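Local coordinates for protein carbonic anhydrase (Glaciozyma antarctica, PDB 5ZTP) that probably catalyses the reversible hydration of carbon dioxide to bicarbonate, as a carbonic anhydrase of a cold-adapted yeast, at residues Cys93-His104 and Val119-Val130. Residues are numbered along the deposited sequence; the frame is centred on the assembly and turned at random.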
ATOM      1  N   CYS A  93      14.360   1.366  -7.465  1.00 22.49           N
ATOM      2  CA  CYS A  93      13.635   1.910  -6.311  1.00 22.33           C
ATOM      3  C   CYS A  93      14.168   3.259  -5.851  1.00 21.68           C
ATOM      4  O   CYS A  93      15.386   3.448  -5.744  1.00 22.16           O
ATOM      5  CB  CYS A  93      13.631   0.940  -5.123  1.00 22.94           C
ATOM      6  SG  CYS A  93      12.065   1.000  -4.165  1.00 23.37           S
ATOM      7  N   GLY A  94      13.238   4.189  -5.587  1.00 20.88           N
ATOM      8  CA  GLY A  94      13.546   5.529  -5.054  1.00 20.31           C
ATOM      9  C   GLY A  94      14.270   5.508  -3.725  1.00 19.54           C
ATOM     10  O   GLY A  94      14.906   6.464  -3.347  1.00 19.12           O
ATOM     11  N   MET A  95      14.179   4.376  -3.039  1.00 20.34           N
ATOM     12  CA  MET A  95      14.816   4.142  -1.749  1.00 19.89           C
ATOM     13  C   MET A  95      16.294   3.759  -1.854  1.00 19.69           C
ATOM     14  O   MET A  95      16.977   3.640  -0.828  1.00 21.05           O
ATOM     15  CB  MET A  95      14.073   3.004  -1.036  1.00 19.41           C
ATOM     16  CG  MET A  95      12.582   3.229  -0.879  1.00 19.31           C
ATOM     17  SD  MET A  95      12.133   4.773  -0.075  1.00 19.11           S
ATOM     18  CE  MET A  95      13.035   4.686   1.473  1.00 19.31           C
ATOM     19  N   LEU A  96      16.763   3.481  -3.070  1.00 18.47           N
ATOM     20  CA  LEU A  96      18.187   3.301  -3.316  1.00 17.78           C
ATOM     21  C   LEU A  96      18.890   4.674  -3.352  1.00 17.83           C
ATOM     22  O   LEU A  96      20.075   4.778  -3.101  1.00 18.01           O
ATOM     23  CB  LEU A  96      18.427   2.527  -4.626  1.00 17.06           C
ATOM     24  CG  LEU A  96      17.901   1.093  -4.727  1.00 16.56           C
ATOM     25  CD1 LEU A  96      17.655   0.706  -6.180  1.00 15.95           C
ATOM     26  CD2 LEU A  96      18.809   0.083  -4.025  1.00 16.39           C
ATOM     27  N   THR A  97      18.158   5.736  -3.621  1.00 18.03           N
ATOM     28  CA  THR A  97      18.789   6.984  -3.983  1.00 18.24           C
ATOM     29  C   THR A  97      19.081   7.916  -2.804  1.00 18.70           C
ATOM     30  O   THR A  97      19.727   8.940  -3.006  1.00 19.62           O
ATOM     31  CB  THR A  97      17.910   7.753  -4.974  1.00 18.18           C
ATOM     32  OG1 THR A  97      16.723   8.214  -4.307  1.00 18.12           O
ATOM     33  CG2 THR A  97      17.544   6.867  -6.160  1.00 18.21           C
ATOM     34  N   PHE A  98      18.631   7.606  -1.590  1.00 18.57           N
ATOM     35  CA  PHE A  98      18.884   8.528  -0.476  1.00 18.78           C
ATOM     36  C   PHE A  98      19.025   7.906   0.923  1.00 18.52           C
ATOM     37  O   PHE A  98      18.840   6.699   1.138  1.00 16.58           O
ATOM     38  CB  PHE A  98      17.786   9.598  -0.439  1.00 19.21           C
ATOM     39  CG  PHE A  98      16.507   9.119   0.178  1.00 20.30           C
ATOM     40  CD1 PHE A  98      15.640   8.302  -0.531  1.00 20.30           C
ATOM     41  CD2 PHE A  98      16.168   9.464   1.481  1.00 21.56           C
ATOM     42  CE1 PHE A  98      14.454   7.851   0.036  1.00 20.37           C
ATOM     43  CE2 PHE A  98      14.972   9.011   2.052  1.00 21.53           C
ATOM     44  CZ  PHE A  98      14.120   8.194   1.323  1.00 20.62           C
ATOM     45  N   ARG A  99      19.371   8.786   1.861  1.00 19.27           N
ATOM     46  CA  ARG A  99      19.539   8.433   3.257  1.00 20.16           C
ATOM     47  C   ARG A  99      18.649   9.315   4.085  1.00 18.79           C
ATOM     48  O   ARG A  99      18.277  10.391   3.655  1.00 17.90           O
ATOM     49  CB  ARG A  99      20.975   8.633   3.673  1.00 21.94           C
ATOM     50  CG  ARG A  99      21.500   7.535   4.575  1.00 24.40           C
ATOM     51  CD  ARG A  99      23.006   7.698   4.756  1.00 25.73           C
ATOM     52  NE  ARG A  99      23.314   9.085   5.101  1.00 26.51           N
ATOM     53  CZ  ARG A  99      24.389   9.765   4.701  1.00 27.58           C
ATOM     54  NH1 ARG A  99      25.310   9.207   3.931  1.00 26.81           N
ATOM     55  NH2 ARG A  99      24.538  11.033   5.069  1.00 28.99           N
ATOM     56  N   SER A 100      18.293   8.860   5.276  1.00 18.61           N
ATOM     57  CA  SER A 100      17.229   9.538   6.042  1.00 18.60           C
ATOM     58  C   SER A 100      17.600  10.947   6.442  1.00 18.26           C
ATOM     59  O   SER A 100      16.759  11.839   6.413  1.00 19.42           O
ATOM     60  CB  SER A 100      16.824   8.748   7.283  1.00 18.46           C
ATOM     61  OG  SER A 100      16.018   7.648   6.915  1.00 18.81           O
ATOM     62  N   ASP A 101      18.858  11.142   6.810  1.00 17.79           N
ATOM     63  CA  ASP A 101      19.342  12.457   7.181  1.00 17.50           C
ATOM     64  C   ASP A 101      19.315  13.400   5.988  1.00 16.74           C
ATOM     65  O   ASP A 101      18.990  14.580   6.162  1.00 17.24           O
ATOM     66  CB  ASP A 101      20.740  12.389   7.791  1.00 17.89           C
ATOM     67  CG  ASP A 101      21.720  11.659   6.913  1.00 18.41           C
ATOM     68  OD1 ASP A 101      21.478  10.471   6.592  1.00 19.15           O
ATOM     69  OD2 ASP A 101      22.746  12.262   6.550  1.00 18.79           O
ATOM     70  N   GLN A 102      19.614  12.893   4.791  1.00 15.44           N
ATOM     71  CA  GLN A 102      19.557  13.734   3.581  1.00 14.99           C
ATOM     72  C   GLN A 102      18.148  14.227   3.358  1.00 15.14           C
ATOM     73  O   GLN A 102      17.940  15.420   3.073  1.00 15.30           O
ATOM     74  CB  GLN A 102      19.987  13.000   2.320  1.00 14.86           C
ATOM     75  CG  GLN A 102      21.324  12.294   2.397  1.00 15.15           C
ATOM     76  CD  GLN A 102      21.641  11.573   1.110  1.00 15.44           C
ATOM     77  OE1 GLN A 102      20.865  10.733   0.631  1.00 15.72           O
ATOM     78  NE2 GLN A 102      22.778  11.896   0.533  1.00 15.65           N
ATOM     79  N   LEU A 103      17.181  13.312   3.496  1.00 14.80           N
ATOM     80  CA  LEU A 103      15.788  13.672   3.342  1.00 14.84           C
ATOM     81  C   LEU A 103      15.338  14.662   4.417  1.00 14.66           C
ATOM     82  O   LEU A 103      14.623  15.625   4.107  1.00 14.45           O
ATOM     83  CB  LEU A 103      14.875  12.451   3.378  1.00 15.13           C
ATOM     84  CG  LEU A 103      13.375  12.853   3.306  1.00 15.33           C
ATOM     85  CD1 LEU A 103      12.675  12.061   2.224  1.00 15.65           C
ATOM     86  CD2 LEU A 103      12.615  12.720   4.629  1.00 15.00           C
ATOM     87  N   HIS A 104      15.738  14.410   5.661  1.00 14.09           N
ATOM     88  CA  HIS A 104      15.425  15.319   6.750  1.00 14.27           C
ATOM     89  C   HIS A 104      15.821  16.750   6.412  1.00 14.91           C
ATOM     90  O   HIS A 104      14.984  17.659   6.468  1.00 14.19           O
ATOM     91  CB  HIS A 104      16.135  14.895   8.036  1.00 14.02           C
ATOM     92  CG  HIS A 104      15.566  13.669   8.644  1.00 13.53           C
ATOM     93  ND1 HIS A 104      16.182  13.003   9.670  1.00 13.29           N
ATOM     94  CD2 HIS A 104      14.459  12.956   8.335  1.00 13.45           C
ATOM     95  CE1 HIS A 104      15.464  11.937   9.983  1.00 13.55           C
ATOM     96  NE2 HIS A 104      14.414  11.885   9.184  1.00 13.24           N
ATOM     97  N   VAL A 119       9.982  16.198  11.157  1.00 16.45           N
ATOM     98  CA  VAL A 119      10.739  15.585  10.037  1.00 15.70           C
ATOM     99  C   VAL A 119      11.757  14.599  10.586  1.00 14.30           C
ATOM    100  O   VAL A 119      11.911  13.510  10.050  1.00 13.86           O
ATOM    101  CB  VAL A 119      11.415  16.588   9.029  1.00 16.73           C
ATOM    102  CG1 VAL A 119      10.962  18.031   9.213  1.00 17.01           C
ATOM    103  CG2 VAL A 119      12.934  16.529   9.084  1.00 17.16           C
ATOM    104  N   ASP A 120      12.425  15.001  11.670  1.00 13.32           N
ATOM    105  CA  ASP A 120      13.535  14.268  12.275  1.00 12.62           C
ATOM    106  C   ASP A 120      13.105  12.959  12.903  1.00 12.67           C
ATOM    107  O   ASP A 120      13.943  12.100  13.154  1.00 12.30           O
ATOM    108  CB  ASP A 120      14.185  15.117  13.360  1.00 12.43           C
ATOM    109  CG  ASP A 120      15.237  16.098  12.829  1.00 12.27           C
ATOM    110  OD1 ASP A 120      15.422  16.301  11.605  1.00 11.88           O
ATOM    111  OD2 ASP A 120      15.911  16.664  13.700  1.00 12.12           O
ATOM    112  N   SER A 121      11.807  12.803  13.144  1.00 13.27           N
ATOM    113  CA  SER A 121      11.252  11.555  13.666  1.00 14.02           C
ATOM    114  C   SER A 121      10.863  10.488  12.636  1.00 14.69           C
ATOM    115  O   SER A 121      10.432   9.408  13.009  1.00 14.48           O
ATOM    116  CB  SER A 121      10.033  11.867  14.539  1.00 14.53           C
ATOM    117  OG  SER A 121       8.939  12.370  13.792  1.00 14.55           O
ATOM    118  N   LEU A 122      11.016  10.776  11.352  1.00 16.35           N
ATOM    119  CA  LEU A 122      10.770   9.769  10.286  1.00 17.72           C
ATOM    120  C   LEU A 122      11.960   8.866   9.969  1.00 17.05           C
ATOM    121  O   LEU A 122      12.959   9.324   9.415  1.00 17.24           O
ATOM    122  CB  LEU A 122      10.428  10.459   8.967  1.00 18.91           C
ATOM    123  CG  LEU A 122       9.065  11.128   8.876  1.00 19.98           C
ATOM    124  CD1 LEU A 122       9.012  11.795   7.510  1.00 20.19           C
ATOM    125  CD2 LEU A 122       7.917  10.127   9.079  1.00 20.22           C
ATOM    126  N   ALA A 123      11.859   7.589  10.295  1.00 16.22           N
ATOM    127  CA  ALA A 123      12.815   6.648   9.766  1.00 15.39           C
ATOM    128  C   ALA A 123      12.302   6.369   8.366  1.00 15.45           C
ATOM    129  O   ALA A 123      11.177   5.852   8.208  1.00 15.95           O
ATOM    130  CB  ALA A 123      12.871   5.388  10.605  1.00 15.02           C
ATOM    131  N   CYS A 124      13.098   6.727   7.357  1.00 14.97           N
ATOM    132  CA  CYS A 124      12.704   6.518   5.973  1.00 14.92           C
ATOM    133  C   CYS A 124      12.765   5.071   5.513  1.00 14.88           C
ATOM    134  O   CYS A 124      12.016   4.695   4.617  1.00 15.56           O
ATOM    135  CB  CYS A 124      13.519   7.392   5.042  1.00 15.06           C
ATOM    136  SG  CYS A 124      13.298   9.142   5.420  1.00 15.17           S
ATOM    137  N   LEU A 125      13.649   4.264   6.110  1.00 14.25           N
ATOM    138  CA  LEU A 125      13.764   2.845   5.755  1.00 13.48           C
ATOM    139  C   LEU A 125      14.365   2.618   4.329  1.00 13.83           C
ATOM    140  O   LEU A 125      14.034   1.651   3.645  1.00 13.45           O
ATOM    141  CB  LEU A 125      12.405   2.136   5.864  1.00 13.09           C
ATOM    142  CG  LEU A 125      11.481   1.941   7.083  1.00 12.59           C
ATOM    143  CD1 LEU A 125      11.880   2.776   8.256  1.00 12.25           C
ATOM    144  CD2 LEU A 125      10.033   2.156   6.719  1.00 12.49           C
ATOM    145  N   GLU A 126      15.284   3.500   3.919  1.00 14.24           N
ATOM    146  CA  GLU A 126      16.096   3.345   2.706  1.00 14.00           C
ATOM    147  C   GLU A 126      16.922   2.048   2.723  1.00 13.94           C
ATOM    148  O   GLU A 126      17.105   1.408   3.758  1.00 13.20           O
ATOM    149  CB  GLU A 126      16.996   4.580   2.536  1.00 14.36           C
ATOM    150  CG  GLU A 126      18.167   4.698   3.516  1.00 14.82           C
ATOM    151  CD  GLU A 126      17.885   5.534   4.731  1.00 14.70           C
ATOM    152  OE1 GLU A 126      16.713   5.698   5.094  1.00 14.53           O
ATOM    153  OE2 GLU A 126      18.872   6.029   5.314  1.00 15.28           O
ATOM    154  N   PHE A 127      17.384   1.644   1.551  1.00 14.36           N
ATOM    155  CA  PHE A 127      18.262   0.496   1.442  1.00 14.71           C
ATOM    156  C   PHE A 127      19.252   0.694   0.316  1.00 15.33           C
ATOM    157  O   PHE A 127      18.976   1.399  -0.660  1.00 15.45           O
ATOM    158  CB  PHE A 127      17.497  -0.836   1.263  1.00 15.00           C
ATOM    159  CG  PHE A 127      16.399  -0.817   0.195  1.00 15.09           C
ATOM    160  CD1 PHE A 127      16.682  -1.140  -1.148  1.00 15.13           C
ATOM    161  CD2 PHE A 127      15.073  -0.530   0.540  1.00 14.81           C
ATOM    162  CE1 PHE A 127      15.683  -1.129  -2.117  1.00 14.77           C
ATOM    163  CE2 PHE A 127      14.077  -0.519  -0.426  1.00 14.78           C
ATOM    164  CZ  PHE A 127      14.380  -0.826  -1.753  1.00 14.83           C
ATOM    165  N   PRO A 128      20.433   0.081   0.462  1.00 16.05           N
ATOM    166  CA  PRO A 128      21.427   0.195  -0.570  1.00 15.94           C
ATOM    167  C   PRO A 128      21.303  -0.917  -1.634  1.00 16.27           C
ATOM    168  O   PRO A 128      21.823  -0.774  -2.722  1.00 15.93           O
ATOM    169  CB  PRO A 128      22.727   0.089   0.234  1.00 15.88           C
ATOM    170  CG  PRO A 128      22.398  -0.899   1.315  1.00 15.94           C
ATOM    171  CD  PRO A 128      20.943  -0.688   1.626  1.00 16.14           C
ATOM    172  N   ASP A 129      20.643  -2.022  -1.332  1.00 17.45           N
ATOM    173  CA  ASP A 129      20.623  -3.154  -2.261  1.00 18.38           C
ATOM    174  C   ASP A 129      19.212  -3.712  -2.354  1.00 17.98           C
ATOM    175  O   ASP A 129      18.562  -3.947  -1.314  1.00 17.38           O
ATOM    176  CB  ASP A 129      21.598  -4.256  -1.802  1.00 19.02           C
ATOM    177  CG  ASP A 129      21.727  -5.383  -2.812  1.00 19.80           C
ATOM    178  OD1 ASP A 129      22.509  -5.196  -3.761  1.00 21.67           O
ATOM    179  OD2 ASP A 129      21.082  -6.452  -2.661  1.00 20.02           O
ATOM    180  N   VAL A 130      18.759  -3.947  -3.590  1.00 16.92           N
ATOM    181  CA  VAL A 130      17.388  -4.375  -3.811  1.00 16.02           C
ATOM    182  C   VAL A 130      17.186  -5.766  -3.282  1.00 16.42           C
ATOM    183  O   VAL A 130      16.202  -6.033  -2.627  1.00 16.99           O
ATOM    184  CB  VAL A 130      16.997  -4.339  -5.279  1.00 15.55           C
ATOM    185  CG1 VAL A 130      15.642  -4.995  -5.490  1.00 15.43           C
ATOM    186  CG2 VAL A 130      16.994  -2.905  -5.777  1.00 15.54           C
TER
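The H104 imidazole is sandwiched: CA of D120 sits over the centre of one face, 3.9 Å from the H104 ring centroid, and the carbonyl oxygen of S100 lies off-centre over the other. This contact ties the start of helix 100-108 to the loop leading into helix 130-143, in the helical excursion after strand 84-90 of the central sheet, consistent with a beta-class carbonic anhydrase. At the ring edge H104 NE2 donates to L122 O at 3.0 Å (156° at the hydrogen), a place suited to a flat group with an N-H on its rim. The F98 ring receives C124 SG at its edge, and F98 CE2 lies 3.7 Å from C124 CB. The F127 ring offers a broad apolar surface, met obliquely by C93, M95 and L96. E126 places CG between its backbone N and carbonyl carbon (chi1 72°), and a bend at chi2 turns the carboxylate to S100. A glutamate has two oxygens for this: E126 OE1 accepts from S100 OG at 2.8 Å through its syn lone pair, whereas E126 OE2 takes S100 N at 2.9 Å from above the carboxylate plane. The small serine hydroxyl also accepts from C124 N. Replacing E126 with an alanine removes both oxygens, which would probably leave S100 N and OG without their acceptors and the hydroxyl freer to turn from C124 N. Beyond, F127 N donates to M95 O, and M95 CB lies 3.6 Å from F127 CE2.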